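Local coordinates for protein polyphosphate kinase (Porphyromonas gingivalis, PDB 2O8R) that probably catalyses the reversible transfer of the terminal phosphate of ATP to a growing chain of inorganic polyphosphate, with magnesium as cofactor, at residues L131-F135 and I212-H216; L142-L148 and Y179-P185. The protein carries 3 engineered substitutions. One frame throughout, in Å; residues are numbered along the deposited sequence.

Interaction 1. Residues L131-F135 and I212-H216; sequences LRRFF and IIKEH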
loop_
_atom_site.group_PDB
_atom_site.type_symbol
_atom_site.label_atom_id
_atom_site.label_comp_id
_atom_site.label_asym_id
_atom_site.label_seq_id
_atom_site.Cartn_x
_atom_site.Cartn_y
_atom_site.Cartn_z
ATOM N N LEU A 131 -6.784 25.260 15.911
ATOM C CA LEU A 131 -7.500 24.007 16.167
ATOM C C LEU A 131 -8.993 24.117 15.957
ATOM O O LEU A 131 -9.612 23.197 15.440
ATOM C CB LEU A 131 -7.199 23.483 17.572
ATOM C CG LEU A 131 -5.769 22.933 17.667
ATOM C CD1 LEU A 131 -5.309 22.719 19.091
ATOM C CD2 LEU A 131 -5.699 21.646 16.888
ATOM N N ARG A 132 -9.561 25.255 16.334
ATOM C CA ARG A 132 -10.972 25.523 16.089
ATOM C C ARG A 132 -11.243 25.512 14.596
ATOM O O ARG A 132 -12.264 24.986 14.153
ATOM C CB ARG A 132 -11.385 26.855 16.711
ATOM C CG ARG A 132 -12.818 27.233 16.506
ATOM C CD ARG A 132 -13.321 28.076 17.659
ATOM N NE ARG A 132 -14.252 29.109 17.205
ATOM C CZ ARG A 132 -14.834 30.007 17.999
ATOM N NH1 ARG A 132 -14.602 30.003 19.311
ATOM N NH2 ARG A 132 -15.650 30.914 17.478
ATOM N N ARG A 133 -10.317 26.057 13.811
ATOM C CA ARG A 133 -10.495 26.038 12.355
ATOM C C ARG A 133 -10.380 24.601 11.887
ATOM O O ARG A 133 -11.267 24.102 11.183
ATOM C CB ARG A 133 -9.464 26.921 11.646
ATOM C CG ARG A 133 -9.938 27.540 10.344
ATOM C CD ARG A 133 -8.774 27.843 9.401
ATOM N NE ARG A 133 -8.411 26.660 8.614
ATOM C CZ ARG A 133 -7.428 25.805 8.907
ATOM N NH1 ARG A 133 -6.662 25.985 9.979
ATOM N NH2 ARG A 133 -7.204 24.763 8.115
ATOM N N PHE A 134 -9.309 23.945 12.347
ATOM C CA PHE A 134 -8.963 22.567 11.983
ATOM C C PHE A 134 -10.105 21.631 12.286
ATOM O O PHE A 134 -10.509 20.838 11.432
ATOM C CB PHE A 134 -7.729 22.118 12.757
ATOM C CG PHE A 134 -7.139 20.801 12.297
ATOM C CD1 PHE A 134 -6.356 20.733 11.157
ATOM C CD2 PHE A 134 -7.321 19.643 13.042
ATOM C CE1 PHE A 134 -5.790 19.540 10.758
ATOM C CE2 PHE A 134 -6.757 18.444 12.641
ATOM C CZ PHE A 134 -5.986 18.397 11.506
ATOM N N PHE A 135 -10.631 21.729 13.503
ATOM C CA PHE A 135 -11.762 20.914 13.858
ATOM C C PHE A 135 -12.887 21.162 12.871
ATOM O O PHE A 135 -13.426 20.210 12.306
ATOM C CB PHE A 135 -12.252 21.151 15.281
ATOM C CG PHE A 135 -13.491 20.384 15.593
ATOM C CD1 PHE A 135 -13.418 19.032 15.906
ATOM C CD2 PHE A 135 -14.739 20.985 15.513
ATOM C CE1 PHE A 135 -14.569 18.294 16.176
ATOM C CE2 PHE A 135 -15.892 20.255 15.779
ATOM C CZ PHE A 135 -15.806 18.902 16.116
ATOM N N ILE A 212 -8.461 17.193 20.491
ATOM C CA ILE A 212 -9.106 18.239 19.719
ATOM C C ILE A 212 -10.606 18.029 19.663
ATOM O O ILE A 212 -11.369 18.962 19.916
ATOM C CB ILE A 212 -8.547 18.346 18.291
ATOM C CG1 ILE A 212 -7.015 18.514 18.340
ATOM C CG2 ILE A 212 -9.255 19.517 17.537
ATOM C CD1 ILE A 212 -6.329 18.197 17.013
ATOM N N ILE A 213 -11.023 16.807 19.349
ATOM C CA ILE A 213 -12.446 16.485 19.311
ATOM C C ILE A 213 -13.127 16.805 20.656
ATOM O O ILE A 213 -14.140 17.500 20.696
ATOM C CB ILE A 213 -12.692 15.026 18.870
ATOM C CG1 ILE A 213 -12.266 14.854 17.402
ATOM C CG2 ILE A 213 -14.165 14.663 19.051
ATOM C CD1 ILE A 213 -12.564 13.484 16.802
ATOM N N LYS A 214 -12.532 16.343 21.748
ATOM C CA LYS A 214 -13.024 16.629 23.092
ATOM C C LYS A 214 -13.274 18.124 23.343
ATOM O O LYS A 214 -14.250 18.501 23.982
ATOM C CB LYS A 214 -12.040 16.086 24.133
ATOM C CG LYS A 214 -12.002 14.545 24.248
ATOM C CD LYS A 214 -11.133 14.142 25.428
ATOM C CE LYS A 214 -11.472 12.784 25.957
ATOM N NZ LYS A 214 -10.656 12.518 27.158
ATOM N N GLU A 215 -12.398 18.963 22.810
ATOM C CA GLU A 215 -12.441 20.394 23.042
ATOM C C GLU A 215 -13.533 21.093 22.207
ATOM O O GLU A 215 -13.799 22.283 22.372
ATOM C CB GLU A 215 -11.054 20.976 22.736
ATOM C CG GLU A 215 -10.775 22.387 23.249
ATOM C CD GLU A 215 -11.049 22.556 24.736
ATOM O OE1 GLU A 215 -10.855 21.590 25.510
ATOM O OE2 GLU A 215 -11.454 23.670 25.132
ATOM N N HIS A 216 -14.180 20.359 21.313
ATOM C CA HIS A 216 -15.171 20.975 20.438
ATOM C C HIS A 216 -16.491 20.212 20.409
ATOM O O HIS A 216 -17.305 20.402 19.506
ATOM C CB HIS A 216 -14.608 21.131 19.023
ATOM C CG HIS A 216 -13.416 22.029 18.944
ATOM N ND1 HIS A 216 -12.123 21.558 19.014
ATOM C CD2 HIS A 216 -13.321 23.372 18.821
ATOM C CE1 HIS A 216 -11.283 22.573 18.929
ATOM N NE2 HIS A 216 -11.983 23.684 18.804
#
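Helix 125-139 of the polyphosphate kinase middle domain packs here against the short helix 209-214 and His216 just after it, a helix-to-helix contact of apolar and aromatic side chains. Leu131 opens it: its CD2 lies 3.5 Å from CD1 of Ile212, and the CA atoms of these two residues are 7.0 Å apart. Arg132 sends its guanidinium away from the partner, so that what it offers is its backbone and the root of its side chain; its CA sits 3.4 Å from NE2 of His216, a van der Waals approach. Phe134 starts out sideways but bends nearer with its ring, whose CD2 reaches CD1 of Ile212 at 4.3 Å; the same ring also packs on Phe410 of the second subunit. Phe135 makes the most extensive contact. Its CB touches CG2 of Ile212 at 4.1 Å, and its CE1 comes within 4.3 Å of CG1 of Ile213. Its ring and that of His216 are nearly parallel, planes at 10° and centroids 4.8 Å apart, but displaced sideways, so that little of one ring lies over the other. With this offset each CB lies over the face of the other ring, giving two reciprocal CH-pi contacts: CB of Phe135 stands 3.9 Å from the centroid of the His216 ring, and CB of His216 stands 3.5 Å from that of Phe135. The imidazole is held in this pose from within its own segment, where His216 ND1 donates a hydrogen bond of 2.8 Å to the carbonyl O of Ile212.

Interaction 2. Residues L142-L148 and Y179-P185; sequences LLYPMLL and YALLNVP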
loop_
_atom_site.group_PDB
_atom_site.type_symbol
_atom_site.label_atom_id
_atom_site.label_comp_id
_atom_site.label_asym_id
_atom_site.label_seq_id
_atom_site.Cartn_x
_atom_site.Cartn_y
_atom_site.Cartn_z
ATOM N N LEU A 142 -15.440 14.487 9.042
ATOM C CA LEU A 142 -15.103 13.069 9.110
ATOM C C LEU A 142 -15.733 12.386 10.337
ATOM O O LEU A 142 -15.452 11.231 10.648
ATOM C CB LEU A 142 -13.579 12.897 9.106
ATOM C CG LEU A 142 -12.745 13.394 7.911
ATOM C CD1 LEU A 142 -11.285 12.986 8.071
ATOM C CD2 LEU A 142 -13.283 12.854 6.601
ATOM N N LEU A 143 -16.605 13.104 11.023
ATOM C CA LEU A 143 -17.278 12.572 12.194
ATOM C C LEU A 143 -18.604 11.896 11.852
ATOM O O LEU A 143 -19.213 12.160 10.822
ATOM C CB LEU A 143 -17.530 13.707 13.181
ATOM C CG LEU A 143 -16.536 13.940 14.326
ATOM C CD1 LEU A 143 -15.153 13.468 13.987
ATOM C CD2 LEU A 143 -16.523 15.408 14.736
ATOM N N TYR A 144 -19.040 11.004 12.729
ATOM C CA TYR A 144 -20.376 10.448 12.657
ATOM C C TYR A 144 -20.943 10.424 14.067
ATOM O O TYR A 144 -20.762 9.445 14.780
ATOM C CB TYR A 144 -20.335 9.038 12.109
ATOM C CG TYR A 144 -19.848 8.954 10.698
ATOM C CD1 TYR A 144 -20.735 8.954 9.640
ATOM C CD2 TYR A 144 -18.490 8.840 10.416
ATOM C CE1 TYR A 144 -20.283 8.853 8.324
ATOM C CE2 TYR A 144 -18.027 8.742 9.115
ATOM C CZ TYR A 144 -18.924 8.749 8.076
ATOM O OH TYR A 144 -18.452 8.670 6.789
ATOM N N PRO A 145 -21.609 11.517 14.484
ATOM C CA PRO A 145 -22.121 11.592 15.855
ATOM C C PRO A 145 -23.239 10.600 16.037
ATOM O O PRO A 145 -24.253 10.668 15.344
ATOM C CB PRO A 145 -22.656 13.020 15.964
ATOM C CG PRO A 145 -22.051 13.752 14.797
ATOM C CD PRO A 145 -21.912 12.736 13.718
HETATM N N MSE A 146 -23.027 9.655 16.938
HETATM C CA MSE A 146 -23.994 8.592 17.153
HETATM C C MSE A 146 -24.523 8.598 18.561
HETATM O O MSE A 146 -23.806 8.229 19.494
HETATM C CB MSE A 146 -23.368 7.239 16.872
HETATM C CG MSE A 146 -23.029 7.036 15.416
HETATM SE SE MSE A 146 -22.030 5.395 15.162
HETATM C CE MSE A 146 -20.325 5.915 15.966
ATOM N N LEU A 147 -25.771 9.044 18.708
ATOM C CA LEU A 147 -26.515 8.852 19.945
ATOM C C LEU A 147 -26.730 7.367 20.145
ATOM O O LEU A 147 -27.039 6.642 19.201
ATOM C CB LEU A 147 -27.863 9.557 19.886
ATOM C CG LEU A 147 -27.939 10.947 20.501
ATOM C CD1 LEU A 147 -28.854 11.850 19.665
ATOM C CD2 LEU A 147 -28.421 10.829 21.939
ATOM N N LEU A 148 -26.536 6.926 21.377
ATOM C CA LEU A 148 -26.694 5.540 21.740
ATOM C C LEU A 148 -28.045 5.335 22.409
ATOM O O LEU A 148 -28.237 5.728 23.558
ATOM C CB LEU A 148 -25.582 5.138 22.699
ATOM C CG LEU A 148 -24.161 5.120 22.145
ATOM C CD1 LEU A 148 -23.206 4.845 23.294
ATOM C CD2 LEU A 148 -24.021 4.067 21.024
ATOM N N TYR A 179 -26.274 9.349 26.150
ATOM C CA TYR A 179 -24.932 8.896 25.819
ATOM C C TYR A 179 -24.715 8.841 24.328
ATOM O O TYR A 179 -25.622 8.504 23.577
ATOM C CB TYR A 179 -24.640 7.550 26.458
ATOM C CG TYR A 179 -24.558 7.666 27.943
ATOM C CD1 TYR A 179 -23.423 8.189 28.545
ATOM C CD2 TYR A 179 -25.623 7.297 28.750
ATOM C CE1 TYR A 179 -23.335 8.314 29.904
ATOM C CE2 TYR A 179 -25.548 7.424 30.120
ATOM C CZ TYR A 179 -24.398 7.938 30.692
ATOM O OH TYR A 179 -24.296 8.075 32.060
ATOM N N ALA A 180 -23.508 9.197 23.901
ATOM C CA ALA A 180 -23.191 9.205 22.483
ATOM C C ALA A 180 -21.824 8.607 22.185
ATOM O O ALA A 180 -20.916 8.580 23.032
ATOM C CB ALA A 180 -23.297 10.586 21.927
ATOM N N LEU A 181 -21.695 8.116 20.965
ATOM C CA LEU A 181 -20.467 7.509 20.530
ATOM C C LEU A 181 -19.996 8.303 19.353
ATOM O O LEU A 181 -20.773 8.522 18.421
ATOM C CB LEU A 181 -20.740 6.076 20.083
ATOM C CG LEU A 181 -19.560 5.163 19.764
ATOM C CD1 LEU A 181 -18.808 4.794 21.024
ATOM C CD2 LEU A 181 -20.077 3.918 19.100
ATOM N N LEU A 182 -18.744 8.752 19.376
ATOM C CA LEU A 182 -18.153 9.201 18.111
ATOM C C LEU A 182 -16.758 8.674 17.745
ATOM O O LEU A 182 -16.015 8.136 18.583
ATOM C CB LEU A 182 -18.312 10.710 17.871
ATOM C CG LEU A 182 -17.971 11.720 18.944
ATOM C CD1 LEU A 182 -16.487 11.956 18.963
ATOM C CD2 LEU A 182 -18.698 12.995 18.631
ATOM N N ASN A 183 -16.449 8.816 16.459
ATOM C CA ASN A 183 -15.264 8.238 15.862
ATOM C C ASN A 183 -14.111 9.200 15.923
ATOM O O ASN A 183 -14.300 10.409 15.834
ATOM C CB ASN A 183 -15.544 7.873 14.401
ATOM C CG ASN A 183 -16.257 8.979 13.646
ATOM O OD1 ASN A 183 -17.127 9.662 14.184
ATOM N ND2 ASN A 183 -15.890 9.163 12.394
ATOM N N VAL A 184 -12.905 8.676 16.085
ATOM C CA VAL A 184 -11.737 9.511 15.899
ATOM C C VAL A 184 -11.117 9.114 14.565
ATOM O O VAL A 184 -10.496 8.061 14.439
ATOM C CB VAL A 184 -10.802 9.499 17.125
ATOM C CG1 VAL A 184 -11.629 9.242 18.356
ATOM C CG2 VAL A 184 -9.729 8.466 17.008
ATOM N N PRO A 185 -11.332 9.946 13.542
ATOM C CA PRO A 185 -11.087 9.567 12.147
ATOM C C PRO A 185 -9.613 9.450 11.794
ATOM O O PRO A 185 -9.117 10.189 10.943
ATOM C CB PRO A 185 -11.729 10.708 11.353
ATOM C CG PRO A 185 -11.740 11.868 12.281
ATOM C CD PRO A 185 -11.813 11.331 13.681
#
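At the apolar centre of this antiparallel beta pairing, where the short strand 146-147 forms the border of the middle domain's mixed sheet beside strand 178-183, selenomethionine Met146 and Leu181 project from the same face, with CE of Met146 3.7 Å from CD2 of Leu181. Leu148 extends this patch, its CD2 lying 4.0 Å from CB of Leu181. Leu147 and Ala180 occupy the other face and form a non-hydrogen-bonded pair whose CA atoms are 4.2 Å apart. Farther along, toward Leu142, a second apolar cluster is built around Pro185, whose CB meets CB of Leu142 at 3.6 Å and whose CD meets CD1 of Leu143 at 4.0 Å. Strand 163-169 pairs with the other edge of strand 178-183, while Tyr144 stacks on Tyr144 of the second subunit, placing this border of the sheet at the dimer interface.

Backbone hydrogen bonds join the same central residues. Met146 and Leu181 are a hydrogen-bonded pair: Met146 N donates to Leu181 O at 2.9 Å, and Leu181 N donates to Met146 O at 2.6 Å. Beyond the Leu147-Ala180 pair, Leu148 N donates a hydrogen bond to Tyr179 O at 2.9 Å. Toward Leu142, the side chain of Asn183 makes the bridging bonds. Tyr144 N donates a hydrogen bond of 2.8 Å to Asn183 OD1, and Asn183 ND2 lies near the plane of the Tyr144 ring, at the edge, 3.3 Å from CD2 of Tyr144. At the polar end, Asn183 ND2 completes the bridge with a weak hydrogen bond of 2.7 Å to Leu142 O.

Starting from the N terminus, the chain runs through helix 125-139, which carries the first half of interaction 1, and passes almost at once into residues 142-148. The return of strand 178-183 closes interaction 2 across 30 intervening residues; the chain then continues to helix 209-214, where residues 212-216 close the longer loop of interaction 1. Interaction 2 is therefore nested inside interaction 1. Their centres lie about 15 Å apart, and Ile213 joins them directly, its CG2 lying 3.6 Å from CD1 of Leu182, while Phe135 packs on Leu143. Together they tie two helices to the 146-147 border of the middle domain's mixed sheet.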